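Local coordinates for protein enoyl-CoA hydratase (Mycobacterium smegmatis, PDB 3PE8) that probably catalyses the reversible hydration of enoyl-CoA thioesters, as a hexameric, zinc-binding member of the crotonase-like enoyl-CoA hydratase/isomerase family, at residues I116-N122 / V174-H180; P136-V142 / A220-E224. All coordinates share one frame; numbering follows the deposited sequence. Where two conformers were deposited one is given.

Contact 1: I116-N122 / V174-H180; sequences ILIASEN and VTEVVAH
Leu117 and Thr175 open a parallel strand pairing with the outermost strand of the crotonase-fold sheet within the chain, and they show how such a strand can be fixed at its entrance and exit by side chains as well as by backbone. Leu117 O accepts twice, from Thr175 N at 2.9 Å and from Thr175 OG1, the two donors reaching the carbonyl from opposite faces of its plane. The hydroxyl gets there because chi1 of 64° sets OG1 between the backbone N and the carbonyl carbon. Regular pairing follows: Ala119 N donates to Glu176 O, Ala119 O takes Val178 N at 3.0 Å, and Glu121 N turns to Val178 O through a more bent bond (136° at the hydrogen).

At the far end of the pairing, Glu121 OE2, in one of two conformers, accepts from His180 N at 2.9 Å, met from above the carboxylate plane. Ser120 OG and His180 ND1 share a 2.8 Å hydrogen bond, the oxygen at the ring edge and in its plane; Ser120 OG also accepts Asn122 N at 3.0 Å, forming an ST turn. His180 NE2 is hydrogen-bonded to Asp63, which should help hold the ring's rotation. Glu176 OE2 makes a salt bridge to Arg189, while Arg155 of a second subunit meets both Glu176 OE1 and Thr175 OG1.

Strand 95-99 pairs with the other edge of 116-120. Val174 and Val177 rest on helix 165-171, whereas Ile118 and Val178 meet helix 183-195, so this end of the sheet lies between the two helices.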
loop_
_atom_site.group_PDB
_atom_site.type_symbol
_atom_site.label_atom_id
_atom_site.label_comp_id
_atom_site.label_asym_id
_atom_site.label_seq_id
_atom_site.Cartn_x
_atom_site.Cartn_y
_atom_site.Cartn_z
ATOM N N ILE A 116 -3.642 16.016 19.009
ATOM C CA ILE A 116 -2.599 16.954 19.464
ATOM C C ILE A 116 -2.386 16.671 20.957
ATOM O O ILE A 116 -3.353 16.582 21.696
ATOM C CB ILE A 116 -3.090 18.427 19.358
ATOM C CG1 ILE A 116 -3.420 18.804 17.910
ATOM C CG2 ILE A 116 -2.054 19.360 20.034
ATOM C CD1 ILE A 116 -4.271 20.157 17.795
ATOM N N LEU A 117 -1.146 16.514 21.383
ATOM C CA LEU A 117 -0.841 16.334 22.805
ATOM C C LEU A 117 -0.051 17.519 23.344
ATOM O O LEU A 117 0.869 18.043 22.669
ATOM C CB LEU A 117 -0.028 15.063 23.044
ATOM C CG LEU A 117 -0.687 13.718 22.726
ATOM C CD1 LEU A 117 0.206 12.528 23.115
ATOM C CD2 LEU A 117 -2.038 13.605 23.467
ATOM N N ILE A 118 -0.400 17.917 24.565
ATOM C CA ILE A 118 0.358 18.844 25.374
ATOM C C ILE A 118 0.620 18.139 26.699
ATOM O O ILE A 118 -0.238 17.457 27.202
ATOM C CB ILE A 118 -0.437 20.129 25.624
ATOM C CG1 ILE A 118 -0.757 20.826 24.289
ATOM C CG2 ILE A 118 0.348 21.071 26.579
ATOM C CD1 ILE A 118 -1.880 21.918 24.429
ATOM N N ALA A 119 1.825 18.279 27.251
ATOM C CA ALA A 119 2.204 17.563 28.461
ATOM C C ALA A 119 2.572 18.488 29.588
ATOM O O ALA A 119 3.224 19.481 29.378
ATOM C CB ALA A 119 3.408 16.648 28.204
ATOM N N SER A 120 2.168 18.118 30.791
ATOM C CA SER A 120 2.783 18.625 32.005
ATOM C C SER A 120 4.245 18.155 32.093
ATOM O O SER A 120 4.612 17.073 31.580
ATOM C CB SER A 120 1.984 18.081 33.202
ATOM O OG SER A 120 2.619 18.382 34.402
ATOM N N GLU A 121 5.055 18.945 32.809
ATOM C CA GLU A 121 6.406 18.567 33.166
ATOM C C GLU A 121 6.396 17.201 33.895
ATOM O O GLU A 121 7.377 16.471 33.851
ATOM C CB GLU A 121 7.028 19.652 34.066
ATOM C CG GLU A 121 6.272 19.819 35.408
ATOM C CD GLU A 121 6.527 21.148 36.123
ATOM O OE1 GLU A 121 7.599 21.776 35.888
ATOM O OE2 GLU A 121 5.651 21.583 36.916
ATOM N N ASN A 122 5.271 16.898 34.539
ATOM C CA ASN A 122 5.029 15.618 35.249
ATOM C C ASN A 122 4.561 14.457 34.409
ATOM O O ASN A 122 4.426 13.320 34.899
ATOM C CB ASN A 122 3.994 15.875 36.350
ATOM C CG ASN A 122 4.533 16.801 37.405
ATOM O OD1 ASN A 122 5.760 16.943 37.546
ATOM N ND2 ASN A 122 3.639 17.443 38.158
ATOM N N VAL A 174 4.748 14.785 21.850
ATOM C CA VAL A 174 3.942 15.906 22.324
ATOM C C VAL A 174 4.420 17.171 21.637
ATOM O O VAL A 174 5.584 17.279 21.170
ATOM C CB VAL A 174 3.955 16.081 23.862
ATOM C CG1 VAL A 174 3.526 14.778 24.544
ATOM C CG2 VAL A 174 5.342 16.552 24.367
ATOM N N THR A 175 3.515 18.138 21.564
ATOM C CA THR A 175 3.820 19.410 20.898
ATOM C C THR A 175 4.407 20.498 21.810
ATOM O O THR A 175 5.016 21.493 21.345
ATOM C CB THR A 175 2.592 20.009 20.214
ATOM O OG1 THR A 175 1.573 20.365 21.163
ATOM C CG2 THR A 175 2.017 19.069 19.111
ATOM N N GLU A 176 4.224 20.321 23.118
ATOM C CA GLU A 176 4.496 21.357 24.100
ATOM C C GLU A 176 4.555 20.717 25.483
ATOM O O GLU A 176 3.790 19.794 25.766
ATOM C CB GLU A 176 3.379 22.411 24.026
ATOM C CG GLU A 176 3.583 23.630 24.851
ATOM C CD GLU A 176 2.483 24.686 24.678
ATOM O OE1 GLU A 176 1.428 24.439 24.025
ATOM O OE2 GLU A 176 2.659 25.787 25.274
ATOM N N VAL A 177 5.478 21.212 26.308
ATOM C CA VAL A 177 5.603 20.825 27.711
ATOM C C VAL A 177 5.520 22.108 28.525
ATOM O O VAL A 177 6.241 23.082 28.243
ATOM C CB VAL A 177 6.918 20.106 28.035
ATOM C CG1 VAL A 177 7.012 19.857 29.536
ATOM C CG2 VAL A 177 6.961 18.791 27.260
ATOM N N VAL A 178 4.642 22.086 29.536
ATOM C CA VAL A 178 4.396 23.248 30.403
ATOM C C VAL A 178 4.422 22.844 31.871
ATOM O O VAL A 178 4.305 21.663 32.207
ATOM C CB VAL A 178 3.043 23.925 30.104
ATOM C CG1 VAL A 178 3.004 24.442 28.648
ATOM C CG2 VAL A 178 1.881 22.968 30.357
ATOM N N ALA A 179 4.583 23.836 32.750
ATOM C CA ALA A 179 4.501 23.597 34.169
ATOM C C ALA A 179 3.172 22.925 34.489
ATOM O O ALA A 179 2.136 23.209 33.883
ATOM C CB ALA A 179 4.624 24.954 34.967
ATOM N N HIS A 180 3.169 22.076 35.499
ATOM C CA HIS A 180 1.966 21.323 35.792
ATOM C C HIS A 180 0.742 22.216 35.992
ATOM O O HIS A 180 -0.360 21.920 35.479
ATOM C CB HIS A 180 2.176 20.473 37.057
ATOM C CG HIS A 180 1.041 19.546 37.329
ATOM N ND1 HIS A 180 0.842 18.396 36.592
ATOM C CD2 HIS A 180 0.011 19.621 38.207
ATOM C CE1 HIS A 180 -0.253 17.794 37.022
ATOM N NE2 HIS A 180 -0.772 18.508 38.010
#

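Contact 2: P136-V142 / A220-E224; sequences PTWGLSV and ALWAE
Glu224, on the long helix 199-234, reaches across to the first turn of helix 140-148, a case of a buried carboxylate hydrogen-bonded to the start of a helix in the crotonase fold. Its chain can be followed outward. Glu224 CB lies 3.5 Å from Ser141 OG. Glu224 CG, placed anti to the backbone N (chi1 171°) at the start of an extended chain, passes 3.2 Å from Pro136 O. CD is about equally near that carbonyl and the Ser141 hydroxyl. At the tip the two oxygens divide the work. Glu224 OE1 offers its syn lone pair to Gly139 N, the N-cap residue, at 2.8 Å, although the bond is bent (136° at the hydrogen). Glu224 OE2 takes two donors from Ser141: the backbone N at 3.0 Å, nearly along the C-O axis, and OG on the anti side, slightly out of the carboxylate plane. Three hydrogen bonds thus grip a buried group, and the positive end of the helix dipole would probably favour its ionised form.

The alternate N-H groups, Trp138 N and Leu140 N, donate to a second carboxylate, Glu109 OE1, a zinc ligand with His129. The Glu224 bonds may therefore help to position the loop beside the metal site. Farther along, Val142 packs on Ala220 and Leu221, and Leu221 CD2 also lies against the CA of Gly139. Tyr209 and Ile212 of a third subunit cover Leu140 and Ser141. Beside the Glu224 carboxylate, one water donates to Pro136 O and to Glu224 O, 2.8 Å from each.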
loop_
_atom_site.group_PDB
_atom_site.type_symbol
_atom_site.label_atom_id
_atom_site.label_comp_id
_atom_site.label_asym_id
_atom_site.label_seq_id
_atom_site.Cartn_x
_atom_site.Cartn_y
_atom_site.Cartn_z
ATOM N N PRO A 136 -0.760 -5.531 22.330
ATOM C CA PRO A 136 -1.609 -4.349 22.160
ATOM C C PRO A 136 -2.700 -4.571 21.107
ATOM O O PRO A 136 -2.472 -5.241 20.096
ATOM C CB PRO A 136 -0.610 -3.273 21.685
ATOM C CG PRO A 136 0.452 -4.028 21.017
ATOM C CD PRO A 136 0.585 -5.319 21.783
ATOM N N THR A 137 -3.895 -4.032 21.365
ATOM C CA THR A 137 -4.998 -4.102 20.426
ATOM C C THR A 137 -5.635 -2.746 20.138
ATOM O O THR A 137 -6.593 -2.659 19.352
ATOM C CB THR A 137 -6.111 -5.080 20.927
ATOM O OG1 THR A 137 -6.714 -4.565 22.106
ATOM C CG2 THR A 137 -5.512 -6.475 21.186
ATOM N N TRP A 138 -5.101 -1.673 20.725
ATOM C CA TRP A 138 -5.619 -0.329 20.496
ATOM C C TRP A 138 -4.586 0.544 19.802
ATOM O O TRP A 138 -4.536 1.766 19.988
ATOM C CB TRP A 138 -6.024 0.341 21.807
ATOM C CG TRP A 138 -7.347 -0.056 22.380
ATOM C CD1 TRP A 138 -8.194 -1.042 21.952
ATOM C CD2 TRP A 138 -7.974 0.525 23.542
ATOM N NE1 TRP A 138 -9.317 -1.100 22.763
ATOM C CE2 TRP A 138 -9.190 -0.159 23.753
ATOM C CE3 TRP A 138 -7.609 1.554 24.427
ATOM C CZ2 TRP A 138 -10.055 0.162 24.798
ATOM C CZ3 TRP A 138 -8.458 1.859 25.466
ATOM C CH2 TRP A 138 -9.665 1.165 25.648
ATOM N N GLY A 139 -3.788 -0.085 18.968
ATOM C CA GLY A 139 -2.893 0.627 18.076
ATOM C C GLY A 139 -1.514 1.007 18.564
ATOM O O GLY A 139 -0.770 1.645 17.797
ATOM N N LEU A 140 -1.133 0.594 19.765
ATOM C CA LEU A 140 0.187 0.990 20.254
ATOM C C LEU A 140 1.291 0.643 19.255
ATOM O O LEU A 140 2.209 1.430 19.022
ATOM C CB LEU A 140 0.476 0.376 21.606
ATOM C CG LEU A 140 1.674 0.956 22.367
ATOM C CD1 LEU A 140 1.424 0.933 23.833
ATOM C CD2 LEU A 140 2.905 0.100 21.956
ATOM N N SER A 141 1.272 -0.563 18.688
ATOM C CA SER A 141 2.397 -1.018 17.873
ATOM C C SER A 141 2.468 -0.333 16.497
ATOM O O SER A 141 3.493 -0.400 15.810
ATOM C CB SER A 141 2.409 -2.545 17.753
ATOM O OG SER A 141 1.276 -3.066 17.101
ATOM N N VAL A 142 1.393 0.352 16.137
ATOM C CA VAL A 142 1.339 1.151 14.923
ATOM C C VAL A 142 1.638 2.623 15.231
ATOM O O VAL A 142 2.495 3.242 14.597
ATOM C CB VAL A 142 -0.017 1.029 14.243
ATOM C CG1 VAL A 142 -0.070 1.875 12.962
ATOM C CG2 VAL A 142 -0.263 -0.488 13.958
ATOM N N ALA A 220 -1.286 -2.092 8.900
ATOM C CA ALA A 220 -0.565 -2.282 10.148
ATOM C C ALA A 220 -1.466 -2.636 11.306
ATOM O O ALA A 220 -1.105 -3.471 12.159
ATOM C CB ALA A 220 0.235 -0.976 10.479
ATOM N N LEU A 221 -2.622 -1.969 11.385
ATOM C CA LEU A 221 -3.593 -2.269 12.421
ATOM C C LEU A 221 -4.125 -3.698 12.327
ATOM O O LEU A 221 -4.351 -4.352 13.331
ATOM C CB LEU A 221 -4.720 -1.230 12.415
ATOM C CG LEU A 221 -4.282 0.148 12.883
ATOM C CD1 LEU A 221 -5.276 1.214 12.446
ATOM C CD2 LEU A 221 -4.054 0.190 14.415
ATOM N N TRP A 222 -4.340 -4.183 11.112
ATOM C CA TRP A 222 -4.706 -5.580 10.913
ATOM C C TRP A 222 -3.620 -6.518 11.417
ATOM O O TRP A 222 -3.901 -7.459 12.119
ATOM C CB TRP A 222 -4.962 -5.855 9.437
ATOM C CG TRP A 222 -5.434 -7.288 9.177
ATOM C CD1 TRP A 222 -4.710 -8.316 8.610
ATOM C CD2 TRP A 222 -6.698 -7.873 9.568
ATOM N NE1 TRP A 222 -5.465 -9.470 8.570
ATOM C CE2 TRP A 222 -6.677 -9.222 9.164
ATOM C CE3 TRP A 222 -7.857 -7.376 10.185
ATOM C CZ2 TRP A 222 -7.761 -10.077 9.366
ATOM C CZ3 TRP A 222 -8.945 -8.245 10.383
ATOM C CH2 TRP A 222 -8.875 -9.574 9.971
ATOM N N ALA A 223 -2.365 -6.240 11.065
ATOM C CA ALA A 223 -1.251 -7.026 11.533
ATOM C C ALA A 223 -1.141 -7.065 13.056
ATOM O O ALA A 223 -0.879 -8.121 13.617
ATOM C CB ALA A 223 0.054 -6.530 10.916
ATOM N N GLU A 224 -1.377 -5.925 13.697
ATOM C CA GLU A 224 -1.363 -5.838 15.161
ATOM C C GLU A 224 -2.483 -6.778 15.711
ATOM O O GLU A 224 -2.248 -7.554 16.668
ATOM C CB GLU A 224 -1.603 -4.390 15.624
ATOM C CG GLU A 224 -1.810 -4.276 17.134
ATOM C CD GLU A 224 -2.101 -2.900 17.607
ATOM O OE1 GLU A 224 -3.282 -2.499 17.631
ATOM O OE2 GLU A 224 -1.111 -2.216 17.965
HETATM O O HOH W 1 -0.652 -6.935 18.912
#

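How the contacts relate
The two contacts lie on opposite sides of the chain's centre, their centres about 25 Å apart, and their segments alternate along the sequence. Contact 1 is partly buried and ends in exposed residues; contact 2 has nearly all its touching residues buried. They share no secondary-structure element: contact 1 joins two parallel strands at a sheet edge, contact 2 a loop and helix start to the long helix 199-234. Backbone pairing does most of the work in the first, with side chains finishing its ends, whereas a single carboxylate dominates the second. Both adjoin other subunits, but only contact 2 borders the zinc site.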